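Long-range contacts in putative ATP-grasp superfamily protein (Archaeoglobus fulgidus, PDB 3DF7), which is of unknown function but, as a putative member of the ATP-grasp superfamily, probably binds ATP and metal ions: residues 109-114 with 137-142; 125-130 with 158-163; 230-235 with 243-248. One frame throughout, in Å; residues are numbered along the deposited sequence.

Interaction 1: 109-114 with 137-142; sequences SDKWEL and IIKPRT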
loop_
_atom_site.group_PDB
_atom_site.type_symbol
_atom_site.label_atom_id
_atom_site.label_comp_id
_atom_site.label_asym_id
_atom_site.label_seq_id
_atom_site.Cartn_x
_atom_site.Cartn_y
_atom_site.Cartn_z
ATOM N N SER A 109 -8.567 6.614 4.669
ATOM C CA SER A 109 -8.260 5.929 5.925
ATOM C C SER A 109 -9.498 5.452 6.674
ATOM O O SER A 109 -9.424 4.528 7.489
ATOM C CB SER A 109 -7.446 6.843 6.842
ATOM O OG SER A 109 -6.167 7.094 6.292
ATOM N N ASP A 110 -10.627 6.099 6.408
ATOM C CA ASP A 110 -11.887 5.746 7.046
ATOM C C ASP A 110 -12.764 5.091 5.985
ATOM O O ASP A 110 -13.286 5.770 5.105
ATOM C CB ASP A 110 -12.582 7.000 7.583
ATOM C CG ASP A 110 -13.811 6.672 8.410
ATOM O OD1 ASP A 110 -14.517 5.701 8.066
ATOM O OD2 ASP A 110 -14.077 7.390 9.395
ATOM N N LYS A 111 -12.930 3.777 6.077
ATOM C CA LYS A 111 -13.723 3.043 5.096
ATOM C C LYS A 111 -15.155 3.553 4.956
ATOM O O LYS A 111 -15.744 3.466 3.879
ATOM C CB LYS A 111 -13.729 1.552 5.435
ATOM C CG LYS A 111 -12.344 0.917 5.426
ATOM C CD LYS A 111 -12.415 -0.602 5.549
ATOM C CE LYS A 111 -11.027 -1.204 5.712
ATOM N NZ LYS A 111 -10.385 -0.804 6.991
ATOM N N TRP A 112 -15.724 4.078 6.037
ATOM C CA TRP A 112 -17.088 4.590 5.950
ATOM C C TRP A 112 -17.101 5.867 5.123
ATOM O O TRP A 112 -17.985 6.074 4.293
ATOM C CB TRP A 112 -17.668 4.879 7.335
ATOM C CG TRP A 112 -19.078 5.401 7.249
ATOM C CD1 TRP A 112 -19.524 6.624 7.658
ATOM C CD2 TRP A 112 -20.209 4.732 6.675
ATOM N NE1 TRP A 112 -20.863 6.763 7.371
ATOM C CE2 TRP A 112 -21.308 5.618 6.767
ATOM C CE3 TRP A 112 -20.402 3.474 6.090
ATOM C CZ2 TRP A 112 -22.584 5.280 6.296
ATOM C CZ3 TRP A 112 -21.669 3.140 5.623
ATOM C CH2 TRP A 112 -22.744 4.042 5.728
ATOM N N GLU A 113 -16.118 6.730 5.356
ATOM C CA GLU A 113 -16.026 7.972 4.604
ATOM C C GLU A 113 -15.695 7.646 3.145
ATOM O O GLU A 113 -16.222 8.270 2.228
ATOM C CB GLU A 113 -14.947 8.878 5.206
ATOM C CG GLU A 113 -15.366 9.561 6.508
ATOM C CD GLU A 113 -16.572 10.471 6.323
ATOM O OE1 GLU A 113 -16.549 11.308 5.400
ATOM O OE2 GLU A 113 -17.545 10.353 7.099
ATOM N N LEU A 114 -14.836 6.656 2.931
ATOM C CA LEU A 114 -14.474 6.282 1.568
ATOM C C LEU A 114 -15.697 5.746 0.834
ATOM O O LEU A 114 -15.901 6.040 -0.340
ATOM C CB LEU A 114 -13.360 5.230 1.564
ATOM C CG LEU A 114 -12.891 4.781 0.174
ATOM C CD1 LEU A 114 -12.454 5.994 -0.646
ATOM C CD2 LEU A 114 -11.752 3.790 0.313
ATOM N N ILE A 137 -19.232 -9.126 5.887
ATOM C CA ILE A 137 -18.175 -9.348 6.859
ATOM C C ILE A 137 -17.998 -8.003 7.535
ATOM O O ILE A 137 -18.435 -6.982 7.007
ATOM C CB ILE A 137 -16.839 -9.756 6.195
ATOM C CG1 ILE A 137 -16.450 -8.738 5.119
ATOM C CG2 ILE A 137 -16.955 -11.151 5.600
ATOM C CD1 ILE A 137 -15.120 -9.036 4.456
ATOM N N ILE A 138 -17.386 -7.994 8.710
ATOM C CA ILE A 138 -17.161 -6.731 9.388
ATOM C C ILE A 138 -15.678 -6.409 9.326
ATOM O O ILE A 138 -14.846 -7.303 9.187
ATOM C CB ILE A 138 -17.605 -6.769 10.866
ATOM C CG1 ILE A 138 -16.812 -7.831 11.634
ATOM C CG2 ILE A 138 -19.099 -7.023 10.948
ATOM C CD1 ILE A 138 -16.953 -7.716 13.138
ATOM N N LYS A 139 -15.356 -5.124 9.394
ATOM C CA LYS A 139 -13.966 -4.695 9.379
ATOM C C LYS A 139 -13.849 -3.332 10.045
ATOM O O LYS A 139 -14.781 -2.529 10.000
ATOM C CB LYS A 139 -13.433 -4.656 7.943
ATOM C CG LYS A 139 -14.168 -3.732 6.996
ATOM C CD LYS A 139 -14.119 -4.266 5.561
ATOM C CE LYS A 139 -12.700 -4.522 5.081
ATOM N NZ LYS A 139 -12.683 -5.134 3.717
ATOM N N PRO A 140 -12.711 -3.066 10.703
ATOM C CA PRO A 140 -12.509 -1.781 11.378
ATOM C C PRO A 140 -12.612 -0.626 10.388
ATOM O O PRO A 140 -12.150 -0.743 9.254
ATOM C CB PRO A 140 -11.101 -1.913 11.958
ATOM C CG PRO A 140 -10.951 -3.395 12.173
ATOM C CD PRO A 140 -11.550 -3.951 10.902
ATOM N N ARG A 141 -13.224 0.479 10.807
ATOM C CA ARG A 141 -13.354 1.637 9.926
ATOM C C ARG A 141 -11.978 2.109 9.472
ATOM O O ARG A 141 -11.815 2.564 8.344
ATOM C CB ARG A 141 -14.106 2.777 10.628
ATOM C CG ARG A 141 -15.623 2.596 10.635
ATOM C CD ARG A 141 -16.361 3.770 11.289
ATOM N NE ARG A 141 -16.209 5.033 10.564
ATOM C CZ ARG A 141 -16.939 6.121 10.805
ATOM N NH1 ARG A 141 -17.874 6.100 11.748
ATOM N NH2 ARG A 141 -16.742 7.228 10.108
ATOM N N THR A 142 -10.984 1.991 10.349
ATOM C CA THR A 142 -9.620 2.391 10.006
ATOM C C THR A 142 -8.704 1.206 10.295
ATOM O O THR A 142 -8.606 0.750 11.432
ATOM C CB THR A 142 -9.134 3.595 10.842
ATOM O OG1 THR A 142 -8.540 3.126 12.059
ATOM C CG2 THR A 142 -10.299 4.520 11.173
#

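Interaction 2: 125-130 with 158-163; sequences PQTSLR and GHIAQE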
loop_
_atom_site.group_PDB
_atom_site.type_symbol
_atom_site.label_atom_id
_atom_site.label_comp_id
_atom_site.label_asym_id
_atom_site.label_seq_id
_atom_site.Cartn_x
_atom_site.Cartn_y
_atom_site.Cartn_z
ATOM N N PRO A 125 -19.087 -2.393 -2.876
ATOM C CA PRO A 125 -20.037 -3.322 -2.263
ATOM C C PRO A 125 -20.959 -2.601 -1.283
ATOM O O PRO A 125 -20.628 -1.518 -0.792
ATOM C CB PRO A 125 -19.127 -4.336 -1.573
ATOM C CG PRO A 125 -17.943 -3.517 -1.185
ATOM C CD PRO A 125 -17.715 -2.622 -2.387
ATOM N N GLN A 126 -22.125 -3.181 -1.015
ATOM C CA GLN A 126 -23.041 -2.567 -0.064
ATOM C C GLN A 126 -22.257 -2.395 1.227
ATOM O O GLN A 126 -21.547 -3.308 1.649
ATOM C CB GLN A 126 -24.249 -3.469 0.187
ATOM C CG GLN A 126 -25.221 -3.565 -0.974
ATOM C CD GLN A 126 -26.477 -4.326 -0.598
ATOM O OE1 GLN A 126 -27.117 -4.023 0.414
ATOM N NE2 GLN A 126 -26.838 -5.317 -1.405
ATOM N N THR A 127 -22.375 -1.224 1.844
ATOM C CA THR A 127 -21.664 -0.937 3.087
ATOM C C THR A 127 -22.601 -0.243 4.069
ATOM O O THR A 127 -23.431 0.575 3.670
ATOM C CB THR A 127 -20.441 -0.034 2.825
ATOM O OG1 THR A 127 -19.630 -0.620 1.799
ATOM C CG2 THR A 127 -19.601 0.122 4.095
ATOM N N SER A 128 -22.458 -0.564 5.351
ATOM C CA SER A 128 -23.321 0.017 6.373
ATOM C C SER A 128 -22.632 0.060 7.734
ATOM O O SER A 128 -21.559 -0.511 7.913
ATOM C CB SER A 128 -24.612 -0.804 6.472
ATOM O OG SER A 128 -25.502 -0.254 7.428
ATOM N N LEU A 129 -23.252 0.751 8.687
ATOM C CA LEU A 129 -22.702 0.841 10.035
ATOM C C LEU A 129 -23.431 -0.167 10.925
ATOM O O LEU A 129 -23.164 -0.279 12.124
ATOM C CB LEU A 129 -22.866 2.264 10.584
ATOM C CG LEU A 129 -22.049 3.347 9.866
ATOM C CD1 LEU A 129 -22.419 4.727 10.388
ATOM C CD2 LEU A 129 -20.564 3.083 10.085
ATOM N N ARG A 130 -24.359 -0.895 10.314
ATOM C CA ARG A 130 -25.137 -1.915 11.002
ATOM C C ARG A 130 -25.206 -3.157 10.115
ATOM O O ARG A 130 -24.852 -3.102 8.941
ATOM C CB ARG A 130 -26.537 -1.375 11.313
ATOM C CG ARG A 130 -26.531 -0.394 12.479
ATOM C CD ARG A 130 -27.907 0.133 12.818
ATOM N NE ARG A 130 -27.873 0.958 14.025
ATOM C CZ ARG A 130 -28.919 1.619 14.508
ATOM N NH1 ARG A 130 -30.087 1.554 13.884
ATOM N NH2 ARG A 130 -28.801 2.339 15.616
ATOM N N GLY A 158 -17.096 1.209 15.825
ATOM C CA GLY A 158 -15.826 1.433 15.160
ATOM C C GLY A 158 -15.626 0.568 13.927
ATOM O O GLY A 158 -14.609 0.686 13.249
ATOM N N HIS A 159 -16.591 -0.303 13.639
ATOM C CA HIS A 159 -16.517 -1.183 12.473
ATOM C C HIS A 159 -17.604 -0.851 11.459
ATOM O O HIS A 159 -18.551 -0.119 11.751
ATOM C CB HIS A 159 -16.710 -2.652 12.873
ATOM C CG HIS A 159 -15.509 -3.291 13.498
ATOM N ND1 HIS A 159 -14.986 -2.881 14.706
ATOM C CD2 HIS A 159 -14.752 -4.339 13.097
ATOM C CE1 HIS A 159 -13.961 -3.651 15.023
ATOM N NE2 HIS A 159 -13.796 -4.544 14.063
ATOM N N ILE A 160 -17.457 -1.393 10.257
ATOM C CA ILE A 160 -18.471 -1.216 9.231
ATOM C C ILE A 160 -18.860 -2.620 8.806
ATOM O O ILE A 160 -18.119 -3.578 9.042
ATOM C CB ILE A 160 -17.956 -0.468 7.969
ATOM C CG1 ILE A 160 -16.805 -1.247 7.326
ATOM C CG2 ILE A 160 -17.545 0.945 8.327
ATOM C CD1 ILE A 160 -16.515 -0.832 5.892
ATOM N N ALA A 161 -20.037 -2.739 8.209
ATOM C CA ALA A 161 -20.510 -4.010 7.697
ATOM C C ALA A 161 -20.339 -3.839 6.197
ATOM O O ALA A 161 -20.642 -2.772 5.660
ATOM C CB ALA A 161 -21.986 -4.211 8.044
ATOM N N GLN A 162 -19.835 -4.862 5.518
ATOM C CA GLN A 162 -19.655 -4.749 4.082
ATOM C C GLN A 162 -19.920 -6.045 3.350
ATOM O O GLN A 162 -19.389 -7.102 3.698
ATOM C CB GLN A 162 -18.249 -4.250 3.743
ATOM C CG GLN A 162 -18.061 -3.964 2.255
ATOM C CD GLN A 162 -16.768 -3.234 1.956
ATOM O OE1 GLN A 162 -15.682 -3.810 2.027
ATOM N NE2 GLN A 162 -16.879 -1.951 1.627
ATOM N N GLU A 163 -20.760 -5.940 2.328
ATOM C CA GLU A 163 -21.127 -7.072 1.494
ATOM C C GLU A 163 -19.888 -7.833 1.043
ATOM O O GLU A 163 -18.898 -7.239 0.611
ATOM C CB GLU A 163 -21.916 -6.564 0.276
ATOM C CG GLU A 163 -21.978 -7.532 -0.906
ATOM C CD GLU A 163 -22.743 -6.967 -2.088
ATOM O OE1 GLU A 163 -22.702 -5.739 -2.296
ATOM O OE2 GLU A 163 -23.374 -7.751 -2.823
#

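Interaction 3: 230-235 with 243-248; sequences VGVDIV and IEINAR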
loop_
_atom_site.group_PDB
_atom_site.type_symbol
_atom_site.label_atom_id
_atom_site.label_comp_id
_atom_site.label_asym_id
_atom_site.label_seq_id
_atom_site.Cartn_x
_atom_site.Cartn_y
_atom_site.Cartn_z
ATOM N N VAL A 230 -0.446 4.943 -5.610
ATOM C CA VAL A 230 -1.683 4.647 -4.904
ATOM C C VAL A 230 -2.106 3.231 -5.265
ATOM O O VAL A 230 -2.038 2.832 -6.429
ATOM C CB VAL A 230 -2.818 5.628 -5.301
ATOM C CG1 VAL A 230 -4.130 5.215 -4.620
ATOM C CG2 VAL A 230 -2.439 7.050 -4.900
ATOM N N GLY A 231 -2.513 2.463 -4.262
ATOM C CA GLY A 231 -2.954 1.107 -4.518
ATOM C C GLY A 231 -4.463 1.022 -4.375
ATOM O O GLY A 231 -5.032 1.637 -3.474
ATOM N N VAL A 232 -5.120 0.286 -5.265
ATOM C CA VAL A 232 -6.573 0.133 -5.182
ATOM C C VAL A 232 -6.929 -1.346 -5.096
ATOM O O VAL A 232 -6.589 -2.114 -5.995
ATOM C CB VAL A 232 -7.287 0.723 -6.419
ATOM C CG1 VAL A 232 -8.805 0.568 -6.270
ATOM C CG2 VAL A 232 -6.916 2.188 -6.584
ATOM N N ASP A 233 -7.602 -1.743 -4.019
ATOM C CA ASP A 233 -8.003 -3.136 -3.848
ATOM C C ASP A 233 -9.343 -3.367 -4.533
ATOM O O ASP A 233 -10.296 -2.610 -4.334
ATOM C CB ASP A 233 -8.121 -3.502 -2.368
ATOM C CG ASP A 233 -6.773 -3.714 -1.704
ATOM O OD1 ASP A 233 -5.750 -3.785 -2.422
ATOM O OD2 ASP A 233 -6.744 -3.816 -0.461
ATOM N N ILE A 234 -9.402 -4.421 -5.336
ATOM C CA ILE A 234 -10.597 -4.758 -6.088
ATOM C C ILE A 234 -10.899 -6.251 -6.086
ATOM O O ILE A 234 -9.995 -7.081 -6.010
ATOM C CB ILE A 234 -10.443 -4.299 -7.565
ATOM C CG1 ILE A 234 -10.665 -2.788 -7.660
ATOM C CG2 ILE A 234 -11.428 -5.042 -8.469
ATOM C CD1 ILE A 234 -10.315 -2.211 -9.005
ATOM N N VAL A 235 -12.181 -6.585 -6.143
ATOM C CA VAL A 235 -12.597 -7.977 -6.235
ATOM C C VAL A 235 -13.416 -8.047 -7.516
ATOM O O VAL A 235 -14.348 -7.263 -7.710
ATOM C CB VAL A 235 -13.481 -8.428 -5.052
ATOM C CG1 VAL A 235 -13.936 -9.873 -5.279
ATOM C CG2 VAL A 235 -12.702 -8.323 -3.747
ATOM N N ILE A 243 -12.892 -2.118 -3.282
ATOM C CA ILE A 243 -12.960 -2.407 -1.855
ATOM C C ILE A 243 -12.190 -1.433 -0.968
ATOM O O ILE A 243 -12.643 -1.075 0.123
ATOM C CB ILE A 243 -12.396 -3.819 -1.569
ATOM C CG1 ILE A 243 -12.970 -4.829 -2.569
ATOM C CG2 ILE A 243 -12.719 -4.227 -0.133
ATOM C CD1 ILE A 243 -14.477 -4.966 -2.512
ATOM N N GLU A 244 -11.021 -1.007 -1.429
ATOM C CA GLU A 244 -10.196 -0.131 -0.616
ATOM C C GLU A 244 -9.198 0.657 -1.448
ATOM O O GLU A 244 -8.839 0.256 -2.554
ATOM C CB GLU A 244 -9.457 -0.999 0.415
ATOM C CG GLU A 244 -8.452 -0.286 1.295
ATOM C CD GLU A 244 -7.874 -1.205 2.358
ATOM O OE1 GLU A 244 -8.664 -1.802 3.121
ATOM O OE2 GLU A 244 -6.632 -1.330 2.435
ATOM N N ILE A 245 -8.767 1.793 -0.914
ATOM C CA ILE A 245 -7.778 2.620 -1.584
ATOM C C ILE A 245 -6.660 2.900 -0.595
ATOM O O ILE A 245 -6.884 3.523 0.441
ATOM C CB ILE A 245 -8.359 3.970 -2.063
ATOM C CG1 ILE A 245 -9.371 3.738 -3.189
ATOM C CG2 ILE A 245 -7.228 4.870 -2.552
ATOM C CD1 ILE A 245 -9.984 5.023 -3.730
ATOM N N ASN A 246 -5.461 2.417 -0.910
ATOM C CA ASN A 246 -4.307 2.639 -0.050
ATOM C C ASN A 246 -3.499 3.771 -0.659
ATOM O O ASN A 246 -2.845 3.595 -1.690
ATOM C CB ASN A 246 -3.458 1.370 0.038
ATOM C CG ASN A 246 -4.202 0.220 0.684
ATOM O OD1 ASN A 246 -4.527 0.263 1.873
ATOM N ND2 ASN A 246 -4.485 -0.812 -0.097
ATOM N N ALA A 247 -3.575 4.944 -0.036
ATOM C CA ALA A 247 -2.858 6.116 -0.521
ATOM C C ALA A 247 -1.438 6.077 0.027
ATOM O O ALA A 247 -1.019 6.969 0.757
ATOM C CB ALA A 247 -3.572 7.390 -0.070
ATOM N N ARG A 248 -0.710 5.029 -0.345
ATOM C CA ARG A 248 0.658 4.813 0.110
ATOM C C ARG A 248 1.182 3.591 -0.625
ATOM O O ARG A 248 0.416 2.866 -1.256
ATOM C CB ARG A 248 0.667 4.490 1.605
ATOM C CG ARG A 248 -0.209 3.275 1.942
ATOM C CD ARG A 248 0.035 2.745 3.349
ATOM N NE ARG A 248 -0.928 1.706 3.728
ATOM C CZ ARG A 248 -0.856 0.427 3.370
ATOM N NH1 ARG A 248 0.141 -0.011 2.610
ATOM N NH2 ARG A 248 -1.786 -0.423 3.782
HETATM O O HOH W 1 -4.741 -3.167 1.028
#

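Interaction 1: 109-114 with 137-142
R141 takes hold of D110 side-on, with one guanidinium nitrogen to each carboxylate oxygen. R141 NE lies 3.1 Å from D110 OD1, which sits in the guanidinium plane; R141 NH2 reaches D110 OD2 at 2.8 Å, a more bent bond with the oxygen tilted from that plane. Both nitrogens come in on the syn side of the carboxylate, although the two planes stand 55° apart. W112 flanks this salt bridge: its CB and CD1 lie over one face of the guanidinium, while R141 NH2 sits at the rim of the indole. D110 is also the N-cap of helix 111-118, its OD1 accepting from W112 N at 2.9 Å and, weakly, from E113 N. An alanine in place of D110 would probably leave the R141 guanidinium without its salt-bridge partner and free to turn, E113 being too far off to replace it, and the first amides of the helix without their cap.

The backbone N of K111 bonds to R141 O at 2.8 Å, and CB then passes the same oxygen. K111 CG comes within 3.4 Å of R141 O. CD and CE both pass P140 O, CD also nearing K139 CG, while K111 CE meets K139 CE at 3.8 Å, the two lysine chains crossing at about a right angle. A bend at the last torsion (chi4 66°) turns K111 NZ back to P140 O, 2.9 Å away and nearly in line with the carbonyl; A143 O is a second acceptor for it.

So the start of the helix is fastened to the end of strand 136-140 in the ATP-grasp domain by one ion pair and by carbonyl oxygens that accept from K111 N and NZ and probably help to solvate the ammonium. This carbonyl grip, with the E244 carboxylate close by, probably offsets the like charge of K139 NZ, 5.9 Å from K111 NZ.

Interaction 2: 125-130 with 158-163
Q162 and P125 cross obliquely, the proline ring set against the glutamine amide with P125 CG 3.4 Å from Q162 CD. The extended Q162 chain carries that amide on to T127, where Q162 NE2 donates to T127 OG1 over 3.1 Å; the bond is nearly straight at 171°, and OG1 lies in the amide plane. T127 OG1 in turn donates to P125 O, approaching from above the carbonyl plane, so the hydroxyl is bound both as donor and as acceptor, which should hold its rotation and steady the Q162 amide. T127 CG2, anti to the backbone N, points its methyl at I160, 3.7 Å from I160 CD1. W112 and Y115 of helix 111-118 also touch T127.

Behind these side chains is a short antiparallel ladder. T127 and Q162 form a non-hydrogen-bonded pair and S128 and A161 a hydrogen-bonded one, with A161 N to S128 O at 2.7 Å. Strand 127-128 is thereby the edge of a three-stranded sheet whose middle strand, 159-163, is flanked on its other side by 136-140, within the ATP-grasp domain.

Beyond the ladder, E163 does the work with its side chain as well as its backbone. E163 N gives a bond to Q126 O, while Q126 N returns one to E163 OE1 at 2.9 Å, almost linear at 175° and onto the anti lone pair of the carboxylate. Q126 CG lies 3.6 Å from the same E163 OE1. At the far end L129 CD2 rests 4.1 Å from I160 CG2, and S128 OG accepts from R130 N in an ST turn.

Interaction 3: 230-235 with 243-248
D233 and E244 lie side by side and point the same way, their carboxylates turned 36° from each other with D233 OD2 3.8 Å from E244 OE2. Water 1 bridges these two like-charged groups, donating to D233 OD2 at 2.6 Å and to E244 OE2 at 3.0 Å, which would probably lessen their repulsion. The N246 amide plane stands 73° from the D233 carboxylate, and CG of N246 lies over one face of the R248 guanidinium, offset toward its rim. R248 is held from beyond the hairpin by a salt bridge of NE to E79.

D233, E244 and N246 point to one side of the sheet. At the far end of that side V235 CG2 meets I243 CG1. On the other side V232 and I245 pair, and V230 CG1 packs on I245 CG2 at 3.7 Å, where helix 206-220 touches V230 and L114 touches I245.

G231 and N246 exchange two backbone bonds, and D233 N bonds to E244 O. Then the register slips: D233 O accepts from I243 N at 2.8 Å and, weakly, from E244 N.

I243 and E244 facing D233 make a classic beta bulge in the antiparallel hairpin 228-236/240-246. The strand's Glu-Ile-Asn run, with an acid beside it, recalls the acidic and asparagine metal-binding site of ATP-grasp enzymes; the water clasped by two carboxylates is consistent with such a site here.

Interactions 1 and 2 meet in one small sheet, through strands 136-140 and 159-163: K139 O lies 2.9 Å from I160 N and R141 N 2.8 Å from G158 O, both probable hydrogen bonds, with centres about 8 Å apart. Interaction 3 belongs to the larger sheet, its centre about 13 Å from that of interaction 1 and about 17 Å from that of interaction 2. K111 CE, 3.6 Å from E244 OE1, and Q162 OE1, 3.7 Å from I243 CG2, join the layers. In ATP-grasp proteins the nucleotide is held between two such sheets, so K139 and E244 probably border the cleft; the R248 side chain lies about 4 Å from an acetate, probably from the crystallisation liquor.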